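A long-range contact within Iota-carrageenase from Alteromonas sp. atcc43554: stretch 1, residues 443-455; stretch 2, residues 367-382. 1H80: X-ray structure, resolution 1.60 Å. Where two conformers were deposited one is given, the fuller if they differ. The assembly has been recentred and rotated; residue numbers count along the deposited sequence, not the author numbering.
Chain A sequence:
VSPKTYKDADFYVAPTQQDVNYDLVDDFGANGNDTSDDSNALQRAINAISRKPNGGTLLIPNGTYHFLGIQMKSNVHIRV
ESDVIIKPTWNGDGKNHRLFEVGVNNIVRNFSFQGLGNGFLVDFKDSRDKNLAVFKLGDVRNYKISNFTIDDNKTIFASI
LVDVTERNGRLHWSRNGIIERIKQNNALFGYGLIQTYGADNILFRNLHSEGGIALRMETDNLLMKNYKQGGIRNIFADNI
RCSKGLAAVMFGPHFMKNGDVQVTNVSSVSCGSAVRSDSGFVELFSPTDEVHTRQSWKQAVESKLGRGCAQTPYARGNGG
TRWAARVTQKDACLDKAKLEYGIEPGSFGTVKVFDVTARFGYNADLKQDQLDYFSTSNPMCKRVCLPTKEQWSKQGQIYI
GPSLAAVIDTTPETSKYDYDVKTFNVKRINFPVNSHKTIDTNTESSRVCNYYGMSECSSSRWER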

ATOM      1  N   THR A 443      -2.632   1.662  26.937  1.00 21.35           N
ATOM      2  CA  THR A 443      -1.508   0.772  27.193  1.00 20.23           C
ATOM      3  C   THR A 443      -0.315   1.477  27.821  1.00 19.94           C
ATOM      4  O   THR A 443       0.207   2.446  27.276  1.00 19.74           O
ATOM      5  CB  THR A 443      -1.044   0.091  25.899  1.00 19.05           C
ATOM      6  OG1 THR A 443      -2.168  -0.527  25.263  1.00 18.77           O
ATOM      7  CG2 THR A 443       0.004  -0.975  26.204  1.00 19.71           C
ATOM      8  N   GLU A 444       0.111   0.983  28.979  1.00 20.03           N
ATOM      9  CA  GLU A 444       1.253   1.557  29.671  1.00 20.66           C
ATOM     10  C   GLU A 444       2.542   1.107  29.000  1.00 20.09           C
ATOM     11  O   GLU A 444       2.633  -0.011  28.489  1.00 19.86           O
ATOM     12  CB  GLU A 444       1.259   1.118  31.137  1.00 21.83           C
ATOM     13  CG  GLU A 444       2.541   1.468  31.877  1.00 24.85           C
ATOM     14  CD  GLU A 444       2.519   1.010  33.323  1.00 26.86           C
ATOM     15  OE1 GLU A 444       2.050  -0.121  33.576  1.00 28.28           O
ATOM     16  OE2 GLU A 444       2.980   1.774  34.198  1.00 27.89           O
ATOM     17  N   SER A 445       3.537   1.985  29.003  1.00 19.81           N
ATOM     18  CA  SER A 445       4.826   1.678  28.404  1.00 20.33           C
ATOM     19  C   SER A 445       5.928   2.428  29.138  1.00 21.18           C
ATOM     20  O   SER A 445       5.658   3.333  29.926  1.00 20.71           O
ATOM     21  CB  SER A 445       4.834   2.074  26.925  1.00 20.58           C
ATOM     22  OG  SER A 445       4.676   3.473  26.770  1.00 21.13           O
ATOM     23  N   SER A 446       7.169   2.036  28.879  1.00 22.20           N
ATOM     24  CA  SER A 446       8.326   2.671  29.500  1.00 23.32           C
ATOM     25  C   SER A 446       9.531   2.379  28.622  1.00 24.01           C
ATOM     26  O   SER A 446       9.589   1.333  27.972  1.00 24.21           O
ATOM     27  CB  SER A 446       8.548   2.116  30.910  1.00 24.32           C
ATOM     28  OG  SER A 446       8.798   0.723  30.881  0.50 25.40           O
ATOM     29  N   ARG A 447      10.490   3.297  28.593  1.00 24.35           N
ATOM     30  CA  ARG A 447      11.673   3.097  27.769  1.00 25.02           C
ATOM     31  C   ARG A 447      12.585   2.010  28.317  1.00 24.68           C
ATOM     32  O   ARG A 447      13.100   2.113  29.432  1.00 25.13           O
ATOM     33  CB  ARG A 447      12.461   4.400  27.619  1.00 26.46           C
ATOM     34  CG  ARG A 447      13.729   4.219  26.801  1.00 28.56           C
ATOM     35  CD  ARG A 447      14.295   5.533  26.304  1.00 30.30           C
ATOM     36  NE  ARG A 447      15.532   5.317  25.561  0.50 31.59           N
ATOM     37  CZ  ARG A 447      16.165   6.255  24.865  0.50 32.39           C
ATOM     38  NH1 ARG A 447      15.676   7.486  24.809  0.50 32.69           N
ATOM     39  NH2 ARG A 447      17.289   5.960  24.226  0.50 32.76           N
ATOM     40  N   VAL A 448      12.778   0.966  27.521  1.00 23.99           N
ATOM     41  CA  VAL A 448      13.627  -0.147  27.906  1.00 23.05           C
ATOM     42  C   VAL A 448      14.681  -0.372  26.828  1.00 22.74           C
ATOM     43  O   VAL A 448      15.624  -1.141  27.021  1.00 23.11           O
ATOM     44  CB  VAL A 448      12.791  -1.438  28.107  1.00 22.43           C
ATOM     45  CG1 VAL A 448      11.828  -1.254  29.267  1.00 22.63           C
ATOM     46  CG2 VAL A 448      12.003  -1.762  26.849  1.00 22.32           C
ATOM     47  N   CYS A 449      14.522   0.307  25.692  1.00 21.77           N
ATOM     48  CA  CYS A 449      15.464   0.169  24.586  1.00 21.45           C
ATOM     49  C   CYS A 449      16.404   1.351  24.465  1.00 21.58           C
ATOM     50  O   CYS A 449      16.043   2.482  24.790  1.00 22.35           O
ATOM     51  CB  CYS A 449      14.725   0.009  23.252  1.00 21.90           C
ATOM     52  SG  CYS A 449      13.668  -1.467  23.166  1.00 23.64           S
ATOM     53  N   ASN A 450      17.614   1.067  23.995  1.00 20.92           N
ATOM     54  CA  ASN A 450      18.631   2.086  23.785  1.00 20.57           C
ATOM     55  C   ASN A 450      18.424   2.518  22.339  1.00 19.92           C
ATOM     56  O   ASN A 450      18.972   1.914  21.419  1.00 19.48           O
ATOM     57  CB  ASN A 450      20.024   1.482  23.958  1.00 21.37           C
ATOM     58  CG  ASN A 450      21.117   2.528  23.947  1.00 22.15           C
ATOM     59  OD1 ASN A 450      21.000   3.560  23.279  1.00 22.31           O
ATOM     60  ND2 ASN A 450      22.198   2.263  24.674  1.00 22.26           N
ATOM     61  N   TYR A 451      17.621   3.561  22.150  1.00 19.06           N
ATOM     62  CA  TYR A 451      17.283   4.056  20.816  1.00 19.20           C
ATOM     63  C   TYR A 451      18.406   4.160  19.799  1.00 19.49           C
ATOM     64  O   TYR A 451      18.254   3.730  18.656  1.00 19.88           O
ATOM     65  CB  TYR A 451      16.593   5.417  20.918  1.00 18.73           C
ATOM     66  CG  TYR A 451      15.200   5.387  21.507  1.00 19.55           C
ATOM     67  CD1 TYR A 451      14.669   4.222  22.061  1.00 19.10           C
ATOM     68  CD2 TYR A 451      14.420   6.542  21.534  1.00 19.92           C
ATOM     69  CE1 TYR A 451      13.396   4.210  22.632  1.00 19.48           C
ATOM     70  CE2 TYR A 451      13.153   6.542  22.098  1.00 20.11           C
ATOM     71  CZ  TYR A 451      12.645   5.376  22.647  1.00 20.06           C
ATOM     72  OH  TYR A 451      11.392   5.389  23.216  1.00 21.02           O
ATOM     73  N   TYR A 452      19.538   4.726  20.197  1.00 19.96           N
ATOM     74  CA  TYR A 452      20.631   4.895  19.252  1.00 21.11           C
ATOM     75  C   TYR A 452      21.891   4.098  19.547  1.00 20.76           C
ATOM     76  O   TYR A 452      22.806   4.060  18.724  1.00 21.82           O
ATOM     77  CB  TYR A 452      20.961   6.383  19.140  1.00 22.26           C
ATOM     78  CG  TYR A 452      19.771   7.192  18.681  1.00 23.80           C
ATOM     79  CD1 TYR A 452      19.325   7.120  17.360  1.00 24.86           C
ATOM     80  CD2 TYR A 452      19.048   7.976  19.579  1.00 24.39           C
ATOM     81  CE1 TYR A 452      18.182   7.807  16.948  1.00 25.41           C
ATOM     82  CE2 TYR A 452      17.907   8.664  19.177  1.00 25.58           C
ATOM     83  CZ  TYR A 452      17.480   8.574  17.863  1.00 25.78           C
ATOM     84  OH  TYR A 452      16.343   9.241  17.467  1.00 27.07           O
ATOM     85  N   GLY A 453      21.931   3.446  20.704  1.00 21.14           N
ATOM     86  CA  GLY A 453      23.106   2.673  21.067  1.00 21.00           C
ATOM     87  C   GLY A 453      22.922   1.169  21.030  1.00 20.79           C
ATOM     88  O   GLY A 453      23.876   0.419  21.244  1.00 20.76           O
ATOM     89  N   MET A 454      21.703   0.714  20.759  1.00 20.85           N
ATOM     90  CA  MET A 454      21.444  -0.720  20.708  1.00 20.22           C
ATOM     91  C   MET A 454      22.236  -1.389  19.593  1.00 20.37           C
ATOM     92  O   MET A 454      22.821  -0.722  18.738  1.00 20.61           O
ATOM     93  CB  MET A 454      19.954  -0.990  20.493  1.00 19.89           C
ATOM     94  CG  MET A 454      19.415  -0.432  19.194  1.00 19.05           C
ATOM     95  SD  MET A 454      17.802  -1.139  18.803  1.00 18.79           S
ATOM     96  CE  MET A 454      16.822  -0.449  20.101  1.00 19.26           C
ATOM     97  N   SER A 455      22.244  -2.716  19.611  1.00 20.97           N
ATOM     98  CA  SER A 455      22.949  -3.507  18.611  1.00 22.15           C
ATOM     99  C   SER A 455      22.594  -3.074  17.193  1.00 22.46           C
ATOM    100  O   SER A 455      21.446  -2.732  16.907  1.00 22.47           O
ATOM    101  CB  SER A 455      22.600  -4.987  18.771  1.00 23.45           C
ATOM    102  OG  SER A 455      22.902  -5.447  20.073  1.00 27.22           O
TER
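Stretch 2, residues 367-382: KQDQLDYFSTSNPMCK

A disulfide ties the two stretches together: C449 SG lies 2.0 Å from C381 SG, with a chi3 of 93°, close to the relaxed value for such a bond. It joins residues 68 positions apart in sequence, with chi1 at -61° (m) for C449 and -163° (t) for C381. Around this link the segments bury 840 Å² of surface, both sides summed, although stretch 1 has no regular helix or strand and stretch 2 is mostly loop and turn.

Stretch 2 does not run alongside its partner in a single direction. Its residues 374-376 have helical phi/psi values without the regular bonds, and a type I turn from N378 to C381, closed by C381 N donating to N378 O at 2.8 Å, brings the chain round to the cystine. The CA register reflects this winding path. S445 lies nearest Y373 (CA to CA 5.1 Å) and R447 nearest D372 (CA to CA 4.7 Å), whereas V448 and C449 face P379 and C381, with CA separations of 5.6 and 5.3 Å. Y451 then returns to the start of stretch 2, Y451 CA lying 7.3 Å from Q368 CA. No crossing angle describes such an arrangement.

D372 is the polar hub. Its OD1 accepts a hydrogen bond from Y451 OH at 2.7 Å, near the plane of the tyrosine ring, and one from water 1 at 2.8 Å. Since V448 N donates to the same water at 3.0 Å, the carboxylate reaches the opposing backbone through solvent as well as through the phenol. The other carboxylate oxygen, D372 OD2, is linked to S445 OG through water 2, at 2.7 and 2.8 Å respectively. The direct backbone link is slighter, a weak hydrogen bond from S446 N to D372 O at 3.3 Å.

The Y451 ring also receives Q368 over one face, Q368 CG standing 3.8 Å from the ring centroid and 18° off the normal in a CH-pi contact. The amide of the same glutamine extends to the next tyrosine, where Q368 NE2 donates to Y452 OH at 3.1 Å and an almost linear 176°. Q368 thus engages two consecutive tyrosines, its amide touching both, since Q368 CD is 3.4 Å from Y451 CD2.

Apolar side chains pack against the disulfide. C449 SG lies 4.1 Å from L371 CB and 4.1 Å from F374 CD2, while M454 CE approaches C381 SG at 4.1 Å and L371 CD1 at 4.2 Å. V448 fits against the turn and F374, with V448 CB 3.3 Å from P379 O and V448 CG2 4.0 Å from F374 CB; water 5 donates to both V448 O and P379 O, at 2.7 and 2.8 Å.

At the other end of the contact, T443 CG2 meets Y373 CE1 at 3.8 Å. Although CA-to-CB of Y373 points away from stretch 1, the end of its side chain comes nearer, and water 3 accepts from Y373 OH and donates to T443 O, each at 2.7 Å.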

ATOM      1  N   LYS A 367       8.636   0.936  14.690  1.00 15.67           N
ATOM      2  CA  LYS A 367       8.861   2.371  14.724  1.00 16.59           C
ATOM      3  C   LYS A 367       9.423   2.700  16.099  1.00 16.56           C
ATOM      4  O   LYS A 367       9.134   2.015  17.081  1.00 16.81           O
ATOM      5  CB  LYS A 367       7.551   3.126  14.499  1.00 17.55           C
ATOM      6  CG  LYS A 367       6.918   2.864  13.141  1.00 18.39           C
ATOM      7  CD  LYS A 367       7.837   3.273  11.991  1.00 21.01           C
ATOM      8  CE  LYS A 367       8.064   4.777  11.962  1.00 22.52           C
ATOM      9  NZ  LYS A 367       8.894   5.206  10.798  1.00 24.22           N
ATOM     10  N   GLN A 368      10.234   3.746  16.174  1.00 17.03           N
ATOM     11  CA  GLN A 368      10.824   4.118  17.453  1.00 17.02           C
ATOM     12  C   GLN A 368       9.781   4.364  18.541  1.00 17.87           C
ATOM     13  O   GLN A 368       9.991   3.977  19.692  1.00 16.61           O
ATOM     14  CB  GLN A 368      11.691   5.366  17.296  1.00 17.93           C
ATOM     15  CG  GLN A 368      12.557   5.650  18.513  1.00 18.87           C
ATOM     16  CD  GLN A 368      13.389   6.899  18.340  1.00 19.32           C
ATOM     17  OE1 GLN A 368      12.910   8.009  18.558  1.00 20.51           O
ATOM     18  NE2 GLN A 368      14.638   6.725  17.924  1.00 19.84           N
ATOM     19  N   ASP A 369       8.663   4.998  18.187  1.00 17.78           N
ATOM     20  CA  ASP A 369       7.628   5.292  19.173  1.00 19.43           C
ATOM     21  C   ASP A 369       6.811   4.075  19.591  1.00 18.79           C
ATOM     22  O   ASP A 369       5.795   4.206  20.269  1.00 20.16           O
ATOM     23  CB  ASP A 369       6.698   6.416  18.680  1.00 20.95           C
ATOM     24  CG  ASP A 369       5.815   5.997  17.513  1.00 23.47           C
ATOM     25  OD1 ASP A 369       5.929   4.850  17.035  1.00 24.23           O
ATOM     26  OD2 ASP A 369       4.994   6.834  17.072  1.00 25.71           O
ATOM     27  N   GLN A 370       7.264   2.890  19.189  1.00 17.64           N
ATOM     28  CA  GLN A 370       6.589   1.649  19.551  1.00 16.79           C
ATOM     29  C   GLN A 370       7.489   0.810  20.452  1.00 16.11           C
ATOM     30  O   GLN A 370       7.022  -0.097  21.133  1.00 15.53           O
ATOM     31  CB  GLN A 370       6.252   0.827  18.303  1.00 16.61           C
ATOM     32  CG  GLN A 370       5.328   1.518  17.317  1.00 16.99           C
ATOM     33  CD  GLN A 370       5.117   0.698  16.061  1.00 17.45           C
ATOM     34  OE1 GLN A 370       6.037   0.036  15.579  1.00 16.74           O
ATOM     35  NE2 GLN A 370       3.907   0.753  15.511  1.00 18.32           N
ATOM     36  N   LEU A 371       8.781   1.123  20.450  1.00 16.62           N
ATOM     37  CA  LEU A 371       9.756   0.369  21.239  1.00 16.52           C
ATOM     38  C   LEU A 371       9.475   0.289  22.731  1.00 16.53           C
ATOM     39  O   LEU A 371       9.832  -0.697  23.376  1.00 16.80           O
ATOM     40  CB  LEU A 371      11.159   0.936  21.033  1.00 15.91           C
ATOM     41  CG  LEU A 371      11.733   0.868  19.618  1.00 16.18           C
ATOM     42  CD1 LEU A 371      13.142   1.446  19.627  1.00 16.56           C
ATOM     43  CD2 LEU A 371      11.748  -0.576  19.128  1.00 15.97           C
ATOM     44  N   ASP A 372       8.838   1.315  23.281  1.00 16.97           N
ATOM     45  CA  ASP A 372       8.546   1.325  24.705  1.00 17.47           C
ATOM     46  C   ASP A 372       7.510   0.276  25.092  1.00 16.87           C
ATOM     47  O   ASP A 372       7.351  -0.046  26.266  1.00 17.32           O
ATOM     48  CB  ASP A 372       8.078   2.717  25.138  1.00 18.03           C
ATOM     49  CG  ASP A 372       9.189   3.756  25.064  1.00 20.08           C
ATOM     50  OD1 ASP A 372      10.327   3.401  24.679  1.00 19.07           O
ATOM     51  OD2 ASP A 372       8.923   4.932  25.395  1.00 21.21           O
ATOM     52  N   TYR A 373       6.806  -0.270  24.104  1.00 16.44           N
ATOM     53  CA  TYR A 373       5.813  -1.286  24.402  1.00 16.34           C
ATOM     54  C   TYR A 373       6.448  -2.635  24.723  1.00 16.53           C
ATOM     55  O   TYR A 373       5.754  -3.594  25.046  1.00 16.17           O
ATOM     56  CB  TYR A 373       4.816  -1.401  23.247  1.00 17.58           C
ATOM     57  CG  TYR A 373       3.920  -0.190  23.150  1.00 18.45           C
ATOM     58  CD1 TYR A 373       3.074   0.157  24.205  1.00 20.14           C
ATOM     59  CD2 TYR A 373       3.943   0.633  22.024  1.00 20.58           C
ATOM     60  CE1 TYR A 373       2.275   1.296  24.145  1.00 21.16           C
ATOM     61  CE2 TYR A 373       3.146   1.776  21.953  1.00 21.27           C
ATOM     62  CZ  TYR A 373       2.318   2.100  23.018  1.00 22.01           C
ATOM     63  OH  TYR A 373       1.544   3.237  22.959  1.00 23.79           O
ATOM     64  N   PHE A 374       7.775  -2.703  24.645  1.00 15.64           N
ATOM     65  CA  PHE A 374       8.478  -3.940  24.973  1.00 16.73           C
ATOM     66  C   PHE A 374       8.656  -4.044  26.485  1.00 17.30           C
ATOM     67  O   PHE A 374       9.083  -5.076  26.997  1.00 17.27           O
ATOM     68  CB  PHE A 374       9.858  -3.972  24.313  1.00 16.97           C
ATOM     69  CG  PHE A 374       9.840  -4.412  22.879  1.00 17.51           C
ATOM     70  CD1 PHE A 374       9.310  -5.650  22.525  1.00 18.04           C
ATOM     71  CD2 PHE A 374      10.365  -3.599  21.885  1.00 17.65           C
ATOM     72  CE1 PHE A 374       9.305  -6.070  21.194  1.00 18.18           C
ATOM     73  CE2 PHE A 374      10.366  -4.008  20.550  1.00 17.32           C
ATOM     74  CZ  PHE A 374       9.835  -5.246  20.206  1.00 17.61           C
ATOM     75  N   SER A 375       8.312  -2.975  27.196  1.00 17.66           N
ATOM     76  CA  SER A 375       8.472  -2.939  28.647  1.00 18.55           C
ATOM     77  C   SER A 375       7.841  -4.103  29.406  1.00 19.14           C
ATOM     78  O   SER A 375       8.338  -4.499  30.462  1.00 19.77           O
ATOM     79  CB  SER A 375       7.920  -1.624  29.205  1.00 18.28           C
ATOM     80  OG  SER A 375       6.515  -1.545  29.046  1.00 19.00           O
ATOM     81  N   THR A 376       6.761  -4.663  28.871  1.00 19.12           N
ATOM     82  CA  THR A 376       6.072  -5.759  29.545  1.00 19.34           C
ATOM     83  C   THR A 376       6.615  -7.161  29.285  1.00 19.93           C
ATOM     84  O   THR A 376       6.716  -7.970  30.209  1.00 21.81           O
ATOM     85  CB  THR A 376       4.569  -5.771  29.191  1.00 19.39           C
ATOM     86  OG1 THR A 376       4.413  -5.902  27.770  1.00 19.33           O
ATOM     87  CG2 THR A 376       3.901  -4.490  29.660  1.00 19.53           C
ATOM     88  N   SER A 377       6.974  -7.451  28.041  1.00 18.93           N
ATOM     89  CA  SER A 377       7.457  -8.783  27.693  1.00 19.08           C
ATOM     90  C   SER A 377       8.949  -8.884  27.425  1.00 19.28           C
ATOM     91  O   SER A 377       9.530  -9.968  27.513  1.00 19.62           O
ATOM     92  CB  SER A 377       6.730  -9.275  26.447  1.00 19.37           C
ATOM     93  OG  SER A 377       7.146  -8.516  25.324  1.00 19.77           O
ATOM     94  N   ASN A 378       9.568  -7.759  27.097  1.00 19.40           N
ATOM     95  CA  ASN A 378      10.977  -7.751  26.740  1.00 20.13           C
ATOM     96  C   ASN A 378      11.685  -6.548  27.370  1.00 20.94           C
ATOM     97  O   ASN A 378      12.199  -5.681  26.667  1.00 20.96           O
ATOM     98  CB  ASN A 378      11.046  -7.712  25.207  1.00 19.44           C
ATOM     99  CG  ASN A 378      12.434  -7.925  24.661  1.00 18.97           C
ATOM    100  OD1 ASN A 378      13.333  -8.378  25.362  1.00 19.64           O
ATOM    101  ND2 ASN A 378      12.611  -7.614  23.381  1.00 19.22           N
ATOM    102  N   PRO A 379      11.738  -6.502  28.713  1.00 22.07           N
ATOM    103  CA  PRO A 379      12.370  -5.419  29.476  1.00 22.76           C
ATOM    104  C   PRO A 379      13.838  -5.130  29.175  1.00 23.23           C
ATOM    105  O   PRO A 379      14.336  -4.050  29.497  1.00 23.32           O
ATOM    106  CB  PRO A 379      12.143  -5.842  30.926  1.00 23.17           C
ATOM    107  CG  PRO A 379      12.155  -7.331  30.841  1.00 23.29           C
ATOM    108  CD  PRO A 379      11.307  -7.584  29.617  1.00 22.62           C
ATOM    109  N   MET A 380      14.538  -6.085  28.571  1.00 23.85           N
ATOM    110  CA  MET A 380      15.939  -5.862  28.234  1.00 24.69           C
ATOM    111  C   MET A 380      16.092  -5.541  26.749  1.00 23.88           C
ATOM    112  O   MET A 380      17.203  -5.439  26.233  1.00 23.99           O
ATOM    113  CB  MET A 380      16.789  -7.077  28.617  1.00 27.30           C
ATOM    114  CG  MET A 380      16.807  -7.346  30.116  1.00 30.82           C
ATOM    115  SD  MET A 380      18.340  -8.116  30.677  1.00 35.59           S
ATOM    116  CE  MET A 380      17.883  -9.834  30.665  1.00 34.70           C
ATOM    117  N   CYS A 381      14.961  -5.380  26.070  1.00 23.34           N
ATOM    118  CA  CYS A 381      14.948  -5.056  24.648  1.00 22.46           C
ATOM    119  C   CYS A 381      15.810  -6.011  23.825  1.00 22.30           C
ATOM    120  O   CYS A 381      16.563  -5.584  22.948  1.00 22.25           O
ATOM    121  CB  CYS A 381      15.431  -3.618  24.431  1.00 22.37           C
ATOM    122  SG  CYS A 381      14.988  -2.965  22.789  0.50 20.49           S
ATOM    123  N   LYS A 382      15.693  -7.304  24.104  1.00 21.70           N
ATOM    124  CA  LYS A 382      16.465  -8.308  23.386  1.00 21.28           C
ATOM    125  C   LYS A 382      15.963  -8.520  21.961  1.00 21.04           C
ATOM    126  O   LYS A 382      14.769  -8.401  21.689  1.00 19.63           O
ATOM    127  CB  LYS A 382      16.420  -9.642  24.130  1.00 21.96           C
ATOM    128  CG  LYS A 382      16.992  -9.596  25.534  1.00 23.02           C
ATOM    129  CD  LYS A 382      16.868 -10.951  26.212  1.00 25.28           C
ATOM    130  CE  LYS A 382      17.452 -10.920  27.615  1.00 26.53           C
ATOM    131  NZ  LYS A 382      17.317 -12.234  28.308  1.00 27.81           N
TER
HETATM  132  O   HOH W   1      11.916   1.146  24.680  1.00 19.35           O
HETATM  133  O   HOH W   2       6.945   5.140  27.196  1.00 33.40           O
HETATM  134  O   HOH W   3      -0.275   3.648  24.862  1.00 26.18           O
HETATM  135  O   HOH W   4       4.392  -1.823  27.310  1.00 18.71           O
HETATM  136  O   HOH W   5      16.640  -2.553  29.116  1.00 36.95           O